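Local coordinates for protein NUDIX hydrolase (Alicyclobacillus acidocaldarius subsp. acidocaldarius, PDB 3QSJ) that probably hydrolyses phosphorus-containing acid anhydrides as a Nudix hydrolase and binds a calcium ion, at residues T83-G88 with D112-G117; A57-G62 with A119-L124; T78-T83 with L129-G134. One frame throughout, in Å; residues are numbered along the deposited sequence.

Interaction 1: T83-G88 with D112-G117; sequences TAEEIG and DLCKGG. With CA (calcium ion), chain B.
Glu85 and Cys114 mark the closest approach of the backbones of 83-88 and 112-117, with 5.5 Å between their CA atoms, and Ala84 meets Leu113 beside them. The pairing illustrates how a metal-binding helix can carry different chemistry on neighbouring faces. Ala84 offers its methyl to one branch of Leu113, CB to CD1 at 3.7 Å, in a small apolar contact that Leu90 and Leu105 extend from outside. Cys114 closes the other flank. Its sulfur lies anti to its own carbonyl carbon (chi1 -63°), which brings SG against Glu85, 3.2 Å from its backbone O and 3.9 Å from its CB. That same carbonyl oxygen accepts a hydrogen bond from Gln110 NE2. The Glu85 chain runs on extended beyond CG (chi2 173°) and passes the Leu113 carbonyl without bonding to it directly; instead a water donates to both Glu85 OE2, at 2.6 Å, and Leu113 O, at 2.7 Å. OE2 is also in a salt bridge with Arg81, so two partners fix the carboxylate, while OE1 accepts from a second water that is itself a calcium ligand. Glu86, whose CB points away from 112-117, binds the calcium through OE2 at 2.2 Å, where Gly46 O and Glu82 OE1 also bind. After Ile87 the helix gives way to Gly88 with positive phi. The sequence from Arg81 to Gly88 matches the Arg-Glu-X-X-Glu-Glu-X-Gly part of the Nudix box, whose helix presents its glutamates to the metal site.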
loop_
_atom_site.group_PDB
_atom_site.type_symbol
_atom_site.label_atom_id
_atom_site.label_comp_id
_atom_site.label_asym_id
_atom_site.label_seq_id
_atom_site.Cartn_x
_atom_site.Cartn_y
_atom_site.Cartn_z
ATOM N N THR A 83 4.495 1.916 -2.078
ATOM C CA THR A 83 3.679 3.117 -2.064
ATOM C C THR A 83 4.544 4.353 -2.427
ATOM O O THR A 83 4.104 5.209 -3.201
ATOM C CB THR A 83 2.992 3.285 -0.690
ATOM O OG1 THR A 83 2.131 2.144 -0.491
ATOM C CG2 THR A 83 2.152 4.551 -0.628
ATOM N N ALA A 84 5.771 4.440 -1.872
ATOM C CA ALA A 84 6.638 5.598 -2.142
ATOM C C ALA A 84 6.964 5.598 -3.626
ATOM O O ALA A 84 6.949 6.652 -4.283
ATOM C CB ALA A 84 7.921 5.486 -1.301
ATOM N N GLU A 85 7.236 4.412 -4.170
ATOM C CA GLU A 85 7.580 4.327 -5.596
ATOM C C GLU A 85 6.426 4.774 -6.466
ATOM O O GLU A 85 6.646 5.431 -7.462
ATOM C CB GLU A 85 7.913 2.871 -5.983
ATOM C CG GLU A 85 9.186 2.351 -5.331
ATOM C CD GLU A 85 9.417 0.872 -5.585
ATOM O OE1 GLU A 85 8.650 0.284 -6.378
ATOM O OE2 GLU A 85 10.346 0.296 -4.978
ATOM N N GLU A 86 5.197 4.366 -6.108
ATOM C CA GLU A 86 4.042 4.587 -6.969
ATOM C C GLU A 86 3.448 5.974 -6.875
ATOM O O GLU A 86 3.088 6.544 -7.912
ATOM C CB GLU A 86 2.999 3.490 -6.634
ATOM C CG GLU A 86 3.439 2.135 -7.136
ATOM C CD GLU A 86 2.390 1.082 -6.865
ATOM O OE1 GLU A 86 1.201 1.337 -7.158
ATOM O OE2 GLU A 86 2.781 -0.023 -6.429
ATOM N N ILE A 87 3.355 6.525 -5.667
ATOM C CA ILE A 87 2.685 7.825 -5.488
ATOM C C ILE A 87 3.537 8.937 -4.894
ATOM O O ILE A 87 3.020 10.047 -4.684
ATOM C CB ILE A 87 1.312 7.647 -4.774
ATOM C CG1 ILE A 87 1.523 7.056 -3.371
ATOM C CG2 ILE A 87 0.362 6.751 -5.634
ATOM C CD1 ILE A 87 1.222 7.871 -2.160
ATOM N N GLY A 88 4.825 8.666 -4.657
ATOM C CA GLY A 88 5.763 9.731 -4.267
ATOM C C GLY A 88 5.678 10.237 -2.839
ATOM O O GLY A 88 6.124 11.362 -2.544
ATOM N N ASP A 112 14.633 8.127 -8.331
ATOM C CA ASP A 112 15.725 7.327 -7.757
ATOM C C ASP A 112 15.198 6.092 -7.017
ATOM O O ASP A 112 15.822 5.037 -7.085
ATOM C CB ASP A 112 16.570 8.178 -6.793
ATOM C CG ASP A 112 17.565 9.079 -7.497
ATOM O OD1 ASP A 112 17.645 9.020 -8.744
ATOM O OD2 ASP A 112 18.249 9.858 -6.804
ATOM N N LEU A 113 14.057 6.215 -6.312
ATOM C CA LEU A 113 13.473 5.054 -5.613
ATOM C C LEU A 113 12.945 4.038 -6.615
ATOM O O LEU A 113 12.973 2.845 -6.333
ATOM C CB LEU A 113 12.321 5.460 -4.707
ATOM C CG LEU A 113 12.562 6.306 -3.484
ATOM C CD1 LEU A 113 11.395 6.100 -2.500
ATOM C CD2 LEU A 113 13.864 5.978 -2.781
ATOM N N CYS A 114 12.478 4.501 -7.795
ATOM C CA CYS A 114 11.953 3.593 -8.825
ATOM C C CYS A 114 13.021 2.795 -9.597
ATOM O O CYS A 114 12.692 1.852 -10.336
ATOM C CB CYS A 114 10.968 4.306 -9.744
ATOM S SG CYS A 114 9.493 4.916 -8.877
ATOM N N LYS A 115 14.307 3.141 -9.377
ATOM C CA LYS A 115 15.435 2.398 -9.937
ATOM C C LYS A 115 15.543 1.045 -9.192
ATOM O O LYS A 115 16.273 0.166 -9.627
ATOM C CB LYS A 115 16.749 3.185 -9.815
ATOM C CG LYS A 115 16.789 4.453 -10.665
ATOM C CD LYS A 115 18.013 5.309 -10.322
ATOM C CE LYS A 115 18.359 6.322 -11.390
ATOM N NZ LYS A 115 17.378 7.431 -11.464
ATOM N N GLY A 116 14.803 0.905 -8.093
ATOM C CA GLY A 116 14.762 -0.314 -7.302
ATOM C C GLY A 116 16.036 -0.563 -6.521
ATOM O O GLY A 116 16.710 0.383 -6.097
ATOM N N GLY A 117 16.375 -1.840 -6.351
ATOM C CA GLY A 117 17.534 -2.213 -5.567
ATOM C C GLY A 117 17.370 -1.703 -4.153
ATOM O O GLY A 117 16.242 -1.675 -3.623
HETATM CA CA CA B . 4.170 -1.577 -7.275
HETATM O O HOH W 1 12.361 1.691 -3.988
HETATM O O HOH W 2 6.044 0.015 -7.623
HETATM O O HOH W 3 5.273 -3.328 -8.340
#

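Interaction 2: A57-G62 with A119-L124; sequences AKRAFG and ALSAWL
Arg59 meets Ser121 through a single pair of atoms, NH1 and OG, 3.1 Å apart, and this slender contact is a worked example of a surface link made by a long side chain. The hydroxyl sits at the edge of the guanidinium, near its plane, yet the bond from NH1 is bent, with an N-H...O angle of 125°, and counts as weak. A water reinforces it: NH1 donates to this water at 3.2 Å, and the water in turn donates to the backbone O of Ser121 at 2.9 Å. The two routes together join one nitrogen to both the side chain and the carbonyl of the same serine.

The next layer out explains how the partners come to face each other. The backbones stay well separated, 9.9 Å between the CA atoms of Arg59 and Ser121, and the arginine spans the difference with a chain extended from CG to NE. On the other side, Ser121 OG is turned anti to the backbone N (chi1 177°), which brings the hydroxyl out to NH1. Helix bonds such as Trp123 N to Ala119 O, 2.9 Å, span the turn that carries the serine. Farther out, Met56 of helix 51-58 touches Leu120 and Leu124, an apolar contact between the helices, and also Ser121. Past Arg59 the chain is tied by backbone hydrogen bonds of Phe61 to Phe131 and Leu133.

One bent, weak N-H...O bond and a water bridge, made by an exposed arginine, imply a polar and weakly directional link at the surface rather than a tight one.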
loop_
_atom_site.group_PDB
_atom_site.type_symbol
_atom_site.label_atom_id
_atom_site.label_comp_id
_atom_site.label_asym_id
_atom_site.label_seq_id
_atom_site.Cartn_x
_atom_site.Cartn_y
_atom_site.Cartn_z
ATOM N N ALA A 57 13.180 -3.493 7.913
ATOM C CA ALA A 57 12.281 -3.805 9.019
ATOM C C ALA A 57 13.053 -3.960 10.349
ATOM O O ALA A 57 12.497 -3.664 11.411
ATOM C CB ALA A 57 11.450 -5.027 8.717
ATOM N N LYS A 58 14.309 -4.482 10.292
ATOM C CA LYS A 58 15.135 -4.695 11.493
ATOM C C LYS A 58 15.623 -3.321 12.083
ATOM O O LYS A 58 15.960 -3.265 13.268
ATOM C CB LYS A 58 16.283 -5.653 11.167
ATOM C CG LYS A 58 15.777 -7.077 10.901
ATOM C CD LYS A 58 16.923 -8.001 10.522
ATOM C CE LYS A 58 16.517 -9.459 10.421
ATOM N NZ LYS A 58 15.673 -9.727 9.229
ATOM N N ARG A 59 15.534 -2.222 11.303
ATOM C CA ARG A 59 15.882 -0.866 11.785
ATOM C C ARG A 59 14.626 -0.066 12.145
ATOM O O ARG A 59 14.741 1.092 12.601
ATOM C CB ARG A 59 16.589 -0.038 10.676
ATOM C CG ARG A 59 17.618 -0.800 9.909
ATOM C CD ARG A 59 18.334 0.044 8.890
ATOM N NE ARG A 59 19.453 -0.787 8.467
ATOM C CZ ARG A 59 19.633 -1.279 7.262
ATOM N NH1 ARG A 59 18.868 -0.877 6.254
ATOM N NH2 ARG A 59 20.667 -2.070 7.016
ATOM N N ALA A 60 13.432 -0.661 11.941
ATOM C CA ALA A 60 12.164 0.052 12.118
ATOM C C ALA A 60 11.832 0.294 13.598
ATOM O O ALA A 60 12.375 -0.393 14.470
ATOM C CB ALA A 60 11.018 -0.734 11.468
ATOM N N PHE A 61 10.898 1.228 13.848
ATOM C CA PHE A 61 10.373 1.431 15.192
ATOM C C PHE A 61 9.085 0.680 15.275
ATOM O O PHE A 61 8.282 0.641 14.325
ATOM C CB PHE A 61 10.028 2.933 15.398
ATOM C CG PHE A 61 11.234 3.825 15.225
ATOM C CD1 PHE A 61 12.094 4.064 16.287
ATOM C CD2 PHE A 61 11.502 4.431 14.001
ATOM C CE1 PHE A 61 13.183 4.901 16.137
ATOM C CE2 PHE A 61 12.607 5.279 13.853
ATOM C CZ PHE A 61 13.427 5.521 14.920
ATOM N N GLY A 62 8.839 0.101 16.438
ATOM C CA GLY A 62 7.532 -0.531 16.618
ATOM C C GLY A 62 7.296 -1.777 15.769
ATOM O O GLY A 62 8.239 -2.472 15.311
ATOM N N ALA A 119 17.789 1.426 -3.143
ATOM C CA ALA A 119 17.635 2.890 -3.199
ATOM C C ALA A 119 16.903 3.478 -1.959
ATOM O O ALA A 119 17.350 4.488 -1.397
ATOM C CB ALA A 119 16.897 3.300 -4.461
ATOM N N LEU A 120 15.794 2.876 -1.557
ATOM C CA LEU A 120 15.076 3.394 -0.385
ATOM C C LEU A 120 15.859 3.176 0.885
ATOM O O LEU A 120 16.033 4.117 1.677
ATOM C CB LEU A 120 13.687 2.769 -0.249
ATOM C CG LEU A 120 12.913 3.257 0.998
ATOM C CD1 LEU A 120 12.812 4.800 1.049
ATOM C CD2 LEU A 120 11.548 2.596 1.004
ATOM N N SER A 121 16.391 1.951 1.082
ATOM C CA SER A 121 17.211 1.646 2.259
ATOM C C SER A 121 18.385 2.635 2.405
ATOM O O SER A 121 18.619 3.167 3.506
ATOM C CB SER A 121 17.702 0.201 2.169
ATOM O OG SER A 121 18.545 -0.102 3.260
ATOM N N ALA A 122 19.049 2.949 1.286
ATOM C CA ALA A 122 20.153 3.904 1.205
ATOM C C ALA A 122 19.700 5.310 1.538
ATOM O O ALA A 122 20.387 6.015 2.287
ATOM C CB ALA A 122 20.759 3.882 -0.192
ATOM N N TRP A 123 18.542 5.733 0.986
ATOM C CA TRP A 123 18.047 7.093 1.236
ATOM C C TRP A 123 17.749 7.247 2.743
ATOM O O TRP A 123 18.075 8.289 3.338
ATOM C CB TRP A 123 16.778 7.357 0.379
ATOM C CG TRP A 123 16.285 8.775 0.443
ATOM C CD1 TRP A 123 16.589 9.791 -0.427
ATOM C CD2 TRP A 123 15.371 9.320 1.388
ATOM N NE1 TRP A 123 15.966 10.955 -0.026
ATOM C CE2 TRP A 123 15.179 10.683 1.056
ATOM C CE3 TRP A 123 14.676 8.792 2.488
ATOM C CZ2 TRP A 123 14.347 11.517 1.799
ATOM C CZ3 TRP A 123 13.897 9.635 3.247
ATOM C CH2 TRP A 123 13.718 10.972 2.888
ATOM N N LEU A 124 17.116 6.222 3.344
ATOM C CA LEU A 124 16.781 6.293 4.770
ATOM C C LEU A 124 18.049 6.274 5.655
ATOM O O LEU A 124 18.132 7.023 6.632
ATOM C CB LEU A 124 15.853 5.145 5.174
ATOM C CG LEU A 124 14.424 5.277 4.562
ATOM C CD1 LEU A 124 13.629 4.009 4.783
ATOM C CD2 LEU A 124 13.642 6.467 5.245
HETATM O O HOH W 4 17.551 1.993 5.940
#

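Interaction 3: T78-T83 with L129-G134; sequences TALRET and LAFDLG. With CA (calcium ion), chain B.
Leu80 lies across the ring of Phe131, and following its side chain outward shows how a helix seats itself on strand 130-131 and the turn after it. CB already touches the ring's far end, 3.7 Å from Phe131 CE1 and slightly farther from CZ. From there CG leaves anti to the carbonyl carbon, beside the backbone N (chi1 -75°), and carries CD1 over one face of the ring. CD1 stands 3.7 Å from Phe131 CG and equally near ring atom CD1; at 4.0 Å from the centroid and 25° off the ring normal it makes a CH-pi contact. The same methyl meets Leu133 CD2 at 3.9 Å, so one branch touches both Phe131 and Leu133. Leu120 and Leu124 of helix 119-125 also pack on the ring. Replacing Phe131 by an alanine would probably leave Leu80 CD1 without the ring beneath it and open a gap between helix 72-87 and the strand.

Elsewhere on this helix the chemistry is polar: Glu82 binds calcium through OE1 at 2.4 Å, while its OE2 takes a salt bridge from Arg81 NH1, met from above the carboxylate plane. The contact itself, by contrast, is wholly apolar, and implies that dispersion and shape hold the helix against 129-134, whereas charge and metal ligation occupy Arg81 and Glu82.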
loop_
_atom_site.group_PDB
_atom_site.type_symbol
_atom_site.label_atom_id
_atom_site.label_comp_id
_atom_site.label_asym_id
_atom_site.label_seq_id
_atom_site.Cartn_x
_atom_site.Cartn_y
_atom_site.Cartn_z
ATOM N N THR A 78 7.562 -3.637 2.710
ATOM C CA THR A 78 7.316 -3.847 1.268
ATOM C C THR A 78 6.201 -2.899 0.861
ATOM O O THR A 78 6.313 -2.203 -0.117
ATOM C CB THR A 78 6.918 -5.329 0.989
ATOM O OG1 THR A 78 8.000 -6.176 1.398
ATOM C CG2 THR A 78 6.464 -5.540 -0.493
ATOM N N ALA A 79 5.118 -2.883 1.621
ATOM C CA ALA A 79 3.963 -2.037 1.299
ATOM C C ALA A 79 4.305 -0.540 1.276
ATOM O O ALA A 79 3.921 0.171 0.335
ATOM C CB ALA A 79 2.827 -2.328 2.268
ATOM N N LEU A 80 5.061 -0.094 2.273
ATOM C CA LEU A 80 5.469 1.323 2.400
ATOM C C LEU A 80 6.412 1.680 1.253
ATOM O O LEU A 80 6.297 2.773 0.674
ATOM C CB LEU A 80 6.144 1.518 3.754
ATOM C CG LEU A 80 5.143 1.544 4.914
ATOM C CD1 LEU A 80 5.852 1.192 6.234
ATOM C CD2 LEU A 80 4.379 2.878 4.940
ATOM N N ARG A 81 7.334 0.804 0.936
ATOM C CA ARG A 81 8.282 1.093 -0.148
ATOM C C ARG A 81 7.567 1.235 -1.511
ATOM O O ARG A 81 7.892 2.135 -2.280
ATOM C CB ARG A 81 9.366 -0.016 -0.252
ATOM C CG ARG A 81 10.293 0.162 -1.513
ATOM C CD ARG A 81 11.358 -0.956 -1.662
ATOM N NE ARG A 81 10.753 -2.297 -1.562
ATOM C CZ ARG A 81 10.001 -2.875 -2.494
ATOM N NH1 ARG A 81 9.760 -2.251 -3.659
ATOM N NH2 ARG A 81 9.484 -4.086 -2.279
ATOM N N GLU A 82 6.680 0.283 -1.821
ATOM C CA GLU A 82 5.944 0.213 -3.096
ATOM C C GLU A 82 5.060 1.458 -3.218
ATOM O O GLU A 82 4.970 2.061 -4.297
ATOM C CB GLU A 82 5.097 -1.062 -3.118
ATOM C CG GLU A 82 5.930 -2.325 -3.319
ATOM C CD GLU A 82 6.462 -2.567 -4.730
ATOM O OE1 GLU A 82 5.858 -2.033 -5.691
ATOM O OE2 GLU A 82 7.410 -3.373 -4.889
ATOM N N THR A 83 4.495 1.916 -2.078
ATOM C CA THR A 83 3.679 3.117 -2.064
ATOM C C THR A 83 4.544 4.353 -2.427
ATOM O O THR A 83 4.104 5.209 -3.201
ATOM C CB THR A 83 2.992 3.285 -0.690
ATOM O OG1 THR A 83 2.131 2.144 -0.491
ATOM C CG2 THR A 83 2.152 4.551 -0.628
ATOM N N LEU A 129 16.861 7.630 9.370
ATOM C CA LEU A 129 15.401 7.488 9.464
ATOM C C LEU A 129 14.931 6.035 9.363
ATOM O O LEU A 129 15.633 5.196 8.778
ATOM C CB LEU A 129 14.763 8.307 8.312
ATOM C CG LEU A 129 15.011 9.813 8.326
ATOM C CD1 LEU A 129 14.355 10.442 7.146
ATOM C CD2 LEU A 129 14.599 10.428 9.633
ATOM N N ALA A 130 13.678 5.757 9.815
ATOM C CA ALA A 130 13.134 4.426 9.603
ATOM C C ALA A 130 11.656 4.524 9.711
ATOM O O ALA A 130 11.129 5.597 10.114
ATOM C CB ALA A 130 13.712 3.415 10.634
ATOM N N PHE A 131 10.982 3.420 9.368
ATOM C CA PHE A 131 9.510 3.411 9.411
ATOM C C PHE A 131 8.994 3.171 10.818
ATOM O O PHE A 131 9.567 2.352 11.552
ATOM C CB PHE A 131 8.983 2.302 8.533
ATOM C CG PHE A 131 9.201 2.613 7.066
ATOM C CD1 PHE A 131 8.534 3.682 6.459
ATOM C CD2 PHE A 131 10.123 1.880 6.314
ATOM C CE1 PHE A 131 8.651 3.931 5.094
ATOM C CE2 PHE A 131 10.284 2.141 4.942
ATOM C CZ PHE A 131 9.542 3.160 4.333
ATOM N N ASP A 132 7.869 3.815 11.153
ATOM C CA ASP A 132 7.198 3.533 12.436
ATOM C C ASP A 132 6.096 2.537 12.009
ATOM O O ASP A 132 5.002 2.933 11.532
ATOM C CB ASP A 132 6.587 4.837 13.017
ATOM C CG ASP A 132 5.789 4.539 14.293
ATOM O OD1 ASP A 132 5.727 3.333 14.699
ATOM O OD2 ASP A 132 5.231 5.514 14.894
ATOM N N LEU A 133 6.374 1.252 12.190
ATOM C CA LEU A 133 5.405 0.205 11.807
ATOM C C LEU A 133 4.127 0.189 12.682
ATOM O O LEU A 133 3.106 -0.352 12.253
ATOM C CB LEU A 133 6.103 -1.152 11.854
ATOM C CG LEU A 133 7.276 -1.246 10.855
ATOM C CD1 LEU A 133 7.973 -2.633 10.936
ATOM C CD2 LEU A 133 6.835 -0.851 9.397
ATOM N N GLY A 134 4.179 0.874 13.818
ATOM C CA GLY A 134 3.049 1.018 14.718
ATOM C C GLY A 134 1.899 1.793 14.060
ATOM O O GLY A 134 0.755 1.769 14.545
HETATM CA CA CA B . 4.170 -1.577 -7.275
HETATM O O HOH W 3 5.273 -3.328 -8.340
HETATM O O HOH W 2 6.044 0.015 -7.623
#

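Overall arrangement
The three contacts show chemistry varying with depth. Interaction 3 is buried and apolar, interaction 1 is partly buried and mixes methyl packing with a water-mediated polar link, and interaction 2 lies at the surface, where it is polar. Interactions 1 and 3 use successive turns of helix 72-87, share Thr83, and each supply one glutamate to the same calcium; interaction 2 lies away from that site. It is nevertheless close to its neighbours: Leu113 packs on Leu120, and Ala119 CB on the backbone of Asp112 and Leu113, while the segments 57-62 and 129-134 run against each other. Around the metal-binding helix, then, two contacts involve it directly and the third joins elements beside it.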